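Local coordinates for initiator protein NS1 (Murine minute virus, PDB 4R94), which nicks the viral replication origin and unwinds DNA to initiate and direct viral DNA replication, this chain being its origin-binding N-terminal nickase domain, at residues T83-Q86 with V87-D91; G142-W145 with R146-L149; C200-F203 with G204-I207. All coordinates share one frame; numbering follows the deposited sequence.

Interaction 1: residues T83-Q86 with V87-D91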
loop_
_atom_site.group_PDB
_atom_site.type_symbol
_atom_site.label_atom_id
_atom_site.label_comp_id
_atom_site.label_asym_id
_atom_site.label_seq_id
_atom_site.Cartn_x
_atom_site.Cartn_y
_atom_site.Cartn_z
ATOM N N THR A 83 2.262 -14.251 -7.494
ATOM C CA THR A 83 1.782 -13.421 -6.397
ATOM C C THR A 83 2.825 -12.367 -6.024
ATOM O O THR A 83 2.511 -11.172 -5.916
ATOM C CB THR A 83 1.417 -14.293 -5.197
ATOM O OG1 THR A 83 0.218 -15.022 -5.503
ATOM C CG2 THR A 83 1.178 -13.443 -3.945
ATOM N N LYS A 84 4.063 -12.799 -5.842
ATOM C CA LYS A 84 5.159 -11.872 -5.569
ATOM C C LYS A 84 5.298 -10.825 -6.668
ATOM O O LYS A 84 5.419 -9.633 -6.393
ATOM C CB LYS A 84 6.478 -12.631 -5.406
ATOM C CG LYS A 84 6.604 -13.356 -4.063
ATOM C CD LYS A 84 7.819 -14.292 -4.034
ATOM C CE LYS A 84 9.101 -13.562 -4.395
ATOM N NZ LYS A 84 10.271 -14.492 -4.519
ATOM N N LYS A 85 5.283 -11.269 -7.916
ATOM C CA LYS A 85 5.399 -10.338 -9.026
ATOM C C LYS A 85 4.294 -9.289 -9.003
ATOM O O LYS A 85 4.553 -8.096 -9.199
ATOM C CB LYS A 85 5.362 -11.078 -10.354
ATOM C CG LYS A 85 5.782 -10.205 -11.519
ATOM C CD LYS A 85 6.447 -11.039 -12.590
ATOM C CE LYS A 85 7.374 -10.198 -13.454
ATOM N NZ LYS A 85 8.656 -9.846 -12.781
ATOM N N GLN A 86 3.065 -9.727 -8.772
ATOM C CA GLN A 86 1.963 -8.774 -8.794
ATOM C C GLN A 86 2.071 -7.794 -7.634
ATOM O O GLN A 86 1.770 -6.598 -7.803
ATOM C CB GLN A 86 0.616 -9.494 -8.779
ATOM C CG GLN A 86 -0.593 -8.544 -8.796
ATOM C CD GLN A 86 -0.743 -7.818 -10.124
ATOM O OE1 GLN A 86 -1.446 -8.293 -11.017
ATOM N NE2 GLN A 86 -0.075 -6.663 -10.264
ATOM N N VAL A 87 2.492 -8.280 -6.467
ATOM C CA VAL A 87 2.636 -7.383 -5.306
ATOM C C VAL A 87 3.730 -6.338 -5.577
ATOM O O VAL A 87 3.572 -5.160 -5.230
ATOM C CB VAL A 87 2.950 -8.162 -4.027
ATOM C CG1 VAL A 87 3.383 -7.218 -2.914
ATOM C CG2 VAL A 87 1.720 -8.961 -3.591
ATOM N N PHE A 88 4.822 -6.751 -6.220
ATOM C CA PHE A 88 5.893 -5.807 -6.558
ATOM C C PHE A 88 5.396 -4.736 -7.528
ATOM O O PHE A 88 5.677 -3.543 -7.364
ATOM C CB PHE A 88 7.099 -6.520 -7.181
ATOM C CG PHE A 88 7.723 -7.544 -6.286
ATOM C CD1 PHE A 88 7.542 -7.483 -4.908
ATOM C CD2 PHE A 88 8.482 -8.571 -6.823
ATOM C CE1 PHE A 88 8.115 -8.433 -4.083
ATOM C CE2 PHE A 88 9.060 -9.523 -5.999
ATOM C CZ PHE A 88 8.875 -9.454 -4.636
ATOM N N ILE A 89 4.664 -5.173 -8.548
ATOM C CA ILE A 89 4.042 -4.243 -9.470
ATOM C C ILE A 89 3.092 -3.302 -8.723
ATOM O O ILE A 89 3.155 -2.107 -8.920
ATOM C CB ILE A 89 3.297 -4.983 -10.588
ATOM C CG1 ILE A 89 4.333 -5.656 -11.509
ATOM C CG2 ILE A 89 2.405 -4.016 -11.372
ATOM C CD1 ILE A 89 3.737 -6.599 -12.534
ATOM N N PHE A 90 2.224 -3.828 -7.865
ATOM C CA PHE A 90 1.290 -2.937 -7.171
ATOM C C PHE A 90 2.030 -1.943 -6.272
ATOM O O PHE A 90 1.608 -0.795 -6.141
ATOM C CB PHE A 90 0.280 -3.734 -6.349
ATOM C CG PHE A 90 -0.828 -4.343 -7.155
ATOM C CD1 PHE A 90 -1.289 -3.744 -8.330
ATOM C CD2 PHE A 90 -1.432 -5.519 -6.725
ATOM C CE1 PHE A 90 -2.333 -4.321 -9.066
ATOM C CE2 PHE A 90 -2.480 -6.077 -7.445
ATOM C CZ PHE A 90 -2.926 -5.485 -8.615
ATOM N N ASP A 91 3.140 -2.367 -5.668
ATOM C CA ASP A 91 3.909 -1.441 -4.822
ATOM C C ASP A 91 4.363 -0.256 -5.656
ATOM O O ASP A 91 4.213 0.896 -5.244
ATOM C CB ASP A 91 5.110 -2.141 -4.181
ATOM C CG ASP A 91 5.681 -1.362 -3.010
ATOM O OD1 ASP A 91 4.937 -1.137 -2.031
ATOM O OD2 ASP A 91 6.871 -0.971 -3.082
#
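The carbonyl O of Gln86 accepts the backbone N-H of Phe90 at 2.8 Å, one turn further along the helix. The side chains of the same two residues also meet. Gln86 sends CG anti to its own N (chi1 180°) and then bends at chi2, which lays its amide over the Phe90 ring. Amide and ring planes are only 12° apart, a stacked amide-on-aromatic contact. NE2 of Gln86 sits 3.4 Å above the plane of the Phe90 ring, over its centre, and CG of Gln86 lies 3.4 Å from CE2 of Phe90. The amide is further fixed by Tyr47, whose backbone N bonds to OE1 of Gln86. The ring of Phe90 also stacks with Trp126. These are i to i+4 contacts within helix 81-104 of the nickase domain, which packs against helix 54-70 and against strands 112-121 and 227-232. On another side of the helix, Phe88 lies beside Lys84 and points the same way. The Lys84 carbonyl O lies over one face of the Phe88 ring, offset toward its rim and 3.1 Å from CG of Phe88. CB and CE of Lys84 both approach CZ of Phe88 at 4.1 Å. Val87 brings CG2 to 3.3 Å from the carbonyl O of Thr83, which accepts the Val87 N-H.

Interaction 2: residues G142-W145 with R146-L149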
loop_
_atom_site.group_PDB
_atom_site.type_symbol
_atom_site.label_atom_id
_atom_site.label_comp_id
_atom_site.label_asym_id
_atom_site.label_seq_id
_atom_site.Cartn_x
_atom_site.Cartn_y
_atom_site.Cartn_z
ATOM N N GLY A 142 -8.563 15.424 3.120
ATOM C CA GLY A 142 -8.645 13.974 2.993
ATOM C C GLY A 142 -9.504 13.478 1.849
ATOM O O GLY A 142 -9.083 12.607 1.074
ATOM N N LYS A 143 -10.711 14.025 1.733
ATOM C CA LYS A 143 -11.630 13.634 0.661
ATOM C C LYS A 143 -11.051 13.888 -0.727
ATOM O O LYS A 143 -11.175 13.044 -1.612
ATOM C CB LYS A 143 -12.955 14.378 0.796
ATOM C CG LYS A 143 -13.818 13.888 1.950
ATOM C CD LYS A 143 -14.791 14.972 2.381
ATOM C CE LYS A 143 -16.021 14.378 3.034
ATOM N NZ LYS A 143 -16.866 13.673 2.028
ATOM N N TRP A 144 -10.443 15.058 -0.906
ATOM C CA TRP A 144 -9.773 15.394 -2.155
ATOM C C TRP A 144 -8.647 14.410 -2.454
ATOM O O TRP A 144 -8.497 13.960 -3.595
ATOM C CB TRP A 144 -9.220 16.822 -2.102
ATOM C CG TRP A 144 -8.534 17.274 -3.360
ATOM C CD1 TRP A 144 -9.102 17.938 -4.411
ATOM C CD2 TRP A 144 -7.145 17.121 -3.688
ATOM N NE1 TRP A 144 -8.155 18.205 -5.373
ATOM C CE2 TRP A 144 -6.945 17.716 -4.953
ATOM C CE3 TRP A 144 -6.054 16.539 -3.038
ATOM C CZ2 TRP A 144 -5.700 17.740 -5.576
ATOM C CZ3 TRP A 144 -4.818 16.569 -3.655
ATOM C CH2 TRP A 144 -4.651 17.164 -4.912
ATOM N N TRP A 145 -7.870 14.071 -1.427
ATOM C CA TRP A 145 -6.754 13.146 -1.605
ATOM C C TRP A 145 -7.276 11.785 -2.048
ATOM O O TRP A 145 -6.735 11.188 -2.986
ATOM C CB TRP A 145 -5.928 13.020 -0.311
ATOM C CG TRP A 145 -4.687 13.877 -0.334
ATOM C CD1 TRP A 145 -4.593 15.192 0.030
ATOM C CD2 TRP A 145 -3.379 13.482 -0.763
ATOM N NE1 TRP A 145 -3.298 15.635 -0.138
ATOM C CE2 TRP A 145 -2.535 14.603 -0.625
ATOM C CE3 TRP A 145 -2.836 12.280 -1.247
ATOM C CZ2 TRP A 145 -1.179 14.567 -0.964
ATOM C CZ3 TRP A 145 -1.488 12.241 -1.572
ATOM C CH2 TRP A 145 -0.673 13.380 -1.430
ATOM N N ARG A 146 -8.330 11.290 -1.396
ATOM C CA ARG A 146 -8.882 9.991 -1.788
ATOM C C ARG A 146 -9.357 10.006 -3.233
ATOM O O ARG A 146 -9.117 9.059 -3.986
ATOM C CB ARG A 146 -10.039 9.565 -0.884
ATOM C CG ARG A 146 -10.458 8.094 -1.088
ATOM C CD ARG A 146 -11.976 7.888 -0.962
ATOM N NE ARG A 146 -12.687 8.552 -2.053
ATOM C CZ ARG A 146 -12.783 8.073 -3.292
ATOM N NH1 ARG A 146 -12.211 6.917 -3.605
ATOM N NH2 ARG A 146 -13.446 8.751 -4.230
ATOM N N ARG A 147 -10.029 11.079 -3.630
ATOM C CA ARG A 147 -10.521 11.163 -5.003
ATOM C C ARG A 147 -9.389 11.179 -6.033
ATOM O O ARG A 147 -9.442 10.450 -7.026
ATOM C CB ARG A 147 -11.400 12.399 -5.180
ATOM C CG ARG A 147 -11.948 12.525 -6.594
ATOM C CD ARG A 147 -13.049 13.565 -6.667
ATOM N NE ARG A 147 -12.625 14.845 -6.104
ATOM C CZ ARG A 147 -11.922 15.756 -6.770
ATOM N NH1 ARG A 147 -11.561 15.529 -8.026
ATOM N NH2 ARG A 147 -11.579 16.893 -6.181
ATOM N N GLN A 148 -8.372 11.998 -5.790
ATOM C CA GLN A 148 -7.244 12.118 -6.707
ATOM C C GLN A 148 -6.490 10.805 -6.808
ATOM O O GLN A 148 -6.134 10.354 -7.909
ATOM C CB GLN A 148 -6.295 13.222 -6.257
ATOM C CG GLN A 148 -6.911 14.600 -6.345
ATOM C CD GLN A 148 -7.251 14.969 -7.771
ATOM O OE1 GLN A 148 -6.469 14.714 -8.687
ATOM N NE2 GLN A 148 -8.426 15.555 -7.969
ATOM N N LEU A 149 -6.248 10.197 -5.653
ATOM C CA LEU A 149 -5.581 8.910 -5.617
ATOM C C LEU A 149 -6.372 7.870 -6.394
ATOM O O LEU A 149 -5.778 7.058 -7.089
ATOM C CB LEU A 149 -5.356 8.445 -4.164
ATOM C CG LEU A 149 -4.224 9.159 -3.416
ATOM C CD1 LEU A 149 -4.164 8.632 -1.979
ATOM C CD2 LEU A 149 -2.844 9.039 -4.116
HETATM O O HOH W 1 -13.482 11.295 -1.595
#
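Arg146 meets Lys143 through a water. The water oxygen lies 2.9 Å from the Lys143 carbonyl O and donates to it; the same water accepts from NE of Arg146, in the plane of the guanidinium. This carbonyl also takes the backbone N-H of Arg147, so two donors hold it. NH1 of Arg146 donates to Val183 O and to OD1 of Asn150. Arg147 reaches back to Trp144 with its chain bent at chi3. Its NH2 comes to 3.2 Å from CD1 of the Trp144 indole, and the guanidinium plane stands 87° from the ring plane. Gln148 follows on the same indole. Its CG hangs over the centre of the six-membered ring of Trp144, 3.4 Å from the centroid and 13° off the normal, a CH-pi contact. Chi1 of -67° turns this CG back along the helix toward the ring. The Gln148 amide lies at a shallow tilt to the indole. The ring of Trp144 also has a cation-pi partner in Lys105. Leu149 closes the segment from another side: its CD1 meets the edge of the Trp145 ring, 4.0 Å from CE3 of Trp145. Trp145 and Leu149 both pack on Val101 of helix 81-104 and on Phe28 of strand 24-31. This is the i to i+4 packing of an amphipathic alpha-helix, here the first two turns of helix 142-160, set against the central antiparallel sheet of the nickase domain.

Interaction 3: residues C200-F203 with G204-I207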
loop_
_atom_site.group_PDB
_atom_site.type_symbol
_atom_site.label_atom_id
_atom_site.label_comp_id
_atom_site.label_asym_id
_atom_site.label_seq_id
_atom_site.Cartn_x
_atom_site.Cartn_y
_atom_site.Cartn_z
ATOM N N CYS A 200 -7.963 11.005 10.818
ATOM C CA CYS A 200 -6.520 10.886 10.785
ATOM C C CYS A 200 -6.080 9.908 11.866
ATOM O O CYS A 200 -6.768 9.719 12.885
ATOM C CB CYS A 200 -5.861 12.249 10.956
ATOM S SG CYS A 200 -6.225 13.371 9.578
ATOM N N VAL A 201 -4.955 9.250 11.628
ATOM C CA VAL A 201 -4.409 8.347 12.621
ATOM C C VAL A 201 -3.038 8.835 13.028
ATOM O O VAL A 201 -2.480 9.737 12.395
ATOM C CB VAL A 201 -4.334 6.898 12.108
ATOM C CG1 VAL A 201 -5.719 6.409 11.704
ATOM C CG2 VAL A 201 -3.375 6.790 10.932
ATOM N N LEU A 202 -2.506 8.257 14.100
ATOM C CA LEU A 202 -1.183 8.625 14.581
ATOM C C LEU A 202 -0.137 7.681 13.984
ATOM O O LEU A 202 -0.153 6.465 14.249
ATOM C CB LEU A 202 -1.139 8.601 16.121
ATOM C CG LEU A 202 -2.005 9.648 16.831
ATOM C CD1 LEU A 202 -1.647 9.690 18.316
ATOM C CD2 LEU A 202 -1.878 11.025 16.222
ATOM N N PHE A 203 0.768 8.262 13.194
ATOM C CA PHE A 203 1.709 7.532 12.351
ATOM C C PHE A 203 2.537 6.477 13.090
ATOM O O PHE A 203 2.388 5.283 12.848
ATOM C CB PHE A 203 2.627 8.541 11.664
ATOM C CG PHE A 203 3.527 7.955 10.613
ATOM C CD1 PHE A 203 3.041 7.646 9.346
ATOM C CD2 PHE A 203 4.882 7.790 10.867
ATOM C CE1 PHE A 203 3.890 7.139 8.358
ATOM C CE2 PHE A 203 5.737 7.290 9.886
ATOM C CZ PHE A 203 5.239 6.957 8.631
ATOM N N GLY A 204 3.416 6.914 13.987
ATOM C CA GLY A 204 4.281 5.984 14.694
ATOM C C GLY A 204 3.511 4.942 15.491
ATOM O O GLY A 204 3.843 3.762 15.454
ATOM N N ASN A 205 2.466 5.369 16.191
ATOM C CA ASN A 205 1.726 4.428 17.018
ATOM C C ASN A 205 1.031 3.345 16.211
ATOM O O ASN A 205 1.086 2.176 16.571
ATOM C CB ASN A 205 0.701 5.153 17.892
ATOM C CG ASN A 205 1.351 5.981 18.977
ATOM O OD1 ASN A 205 2.557 5.867 19.238
ATOM N ND2 ASN A 205 0.554 6.835 19.616
ATOM N N MET A 206 0.381 3.733 15.117
ATOM C CA MET A 206 -0.307 2.767 14.273
ATOM C C MET A 206 0.674 1.756 13.669
ATOM O O MET A 206 0.369 0.573 13.565
ATOM C CB MET A 206 -1.090 3.472 13.154
ATOM C CG MET A 206 -1.920 2.518 12.310
ATOM S SD MET A 206 -3.279 1.776 13.243
ATOM C CE MET A 206 -4.034 3.277 13.822
ATOM N N ILE A 207 1.852 2.222 13.256
ATOM C CA ILE A 207 2.825 1.296 12.703
ATOM C C ILE A 207 3.330 0.314 13.786
ATOM O O ILE A 207 3.268 -0.904 13.600
ATOM C CB ILE A 207 3.986 2.069 12.051
ATOM C CG1 ILE A 207 3.421 2.901 10.891
ATOM C CG2 ILE A 207 5.084 1.095 11.604
ATOM C CD1 ILE A 207 4.406 3.911 10.299
#
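Leu202 and Met206 join where the short strand 201-202 runs directly into helix 203-211, the helix that carries the nuclease Tyr210. Leu202 occupies the N-cap position. Two backbone bonds start the helix. The N-H of Met206 reaches the carbonyl O of Leu202 at 2.9 Å, and the N-H of Ile207 reaches that of Phe203 at 3.1 Å. The strand is held to strand 24-31 by backbone bonds between Val201 and Val25.

Apolar contacts flank this junction. Met206 leaves the helix with CG anti to its N (chi1 -175°), then bends at chi2 and chi3. Its methyl CE thus turns back across the junction to CB of Val201, 4.0 Å away. Val201 and Met206 share Leu131 of strand 125-134 as a neighbour. Met206 also lies close to Tyr210, with about 4 Å between the nearest side-chain atoms. It therefore forms part of the surroundings of the catalytic tyrosine.

Asn205 runs alongside Leu202, and ND2 of Asn205 comes to 3.8 Å from CD1 of Leu202. This is a van der Waals approach. OD1 of Asn205 is taken by the hydroxyl of Tyr252.

The aromatic contact belongs to Phe203, whose ring is packed among Val25, Leu131 and Phe115 of the central sheet. Ile207 lies over one face in a CH-pi contact. Its CD1 stands 3.6 Å from the ring centroid, 13° off the normal, and CZ is the ring carbon nearest to it.

From the N terminus the three contacts come in series. None nests in or crosses another, and none closes a long loop, since each joins adjoining residues. Interaction 1 lies near the start of helix 81-104. Interaction 2 opens helix 142-160, after strands 112-121 and 125-134, which carry the magnesium ligands Glu119, His127 and His129. Interaction 3 turns strand 201-202 into the helix of Tyr210. Interactions 1 and 2 do not touch, with about 11 Å between nearest atoms, but Val101 further along helix 81-104 meets interaction 2. Strand 24-31 borders interactions 2 and 3: its Phe28 packs on Trp145 and Leu149, and its Val25 pairs with Val201 and touches Phe203. Interaction 1 lies across the chain's centre from the other two.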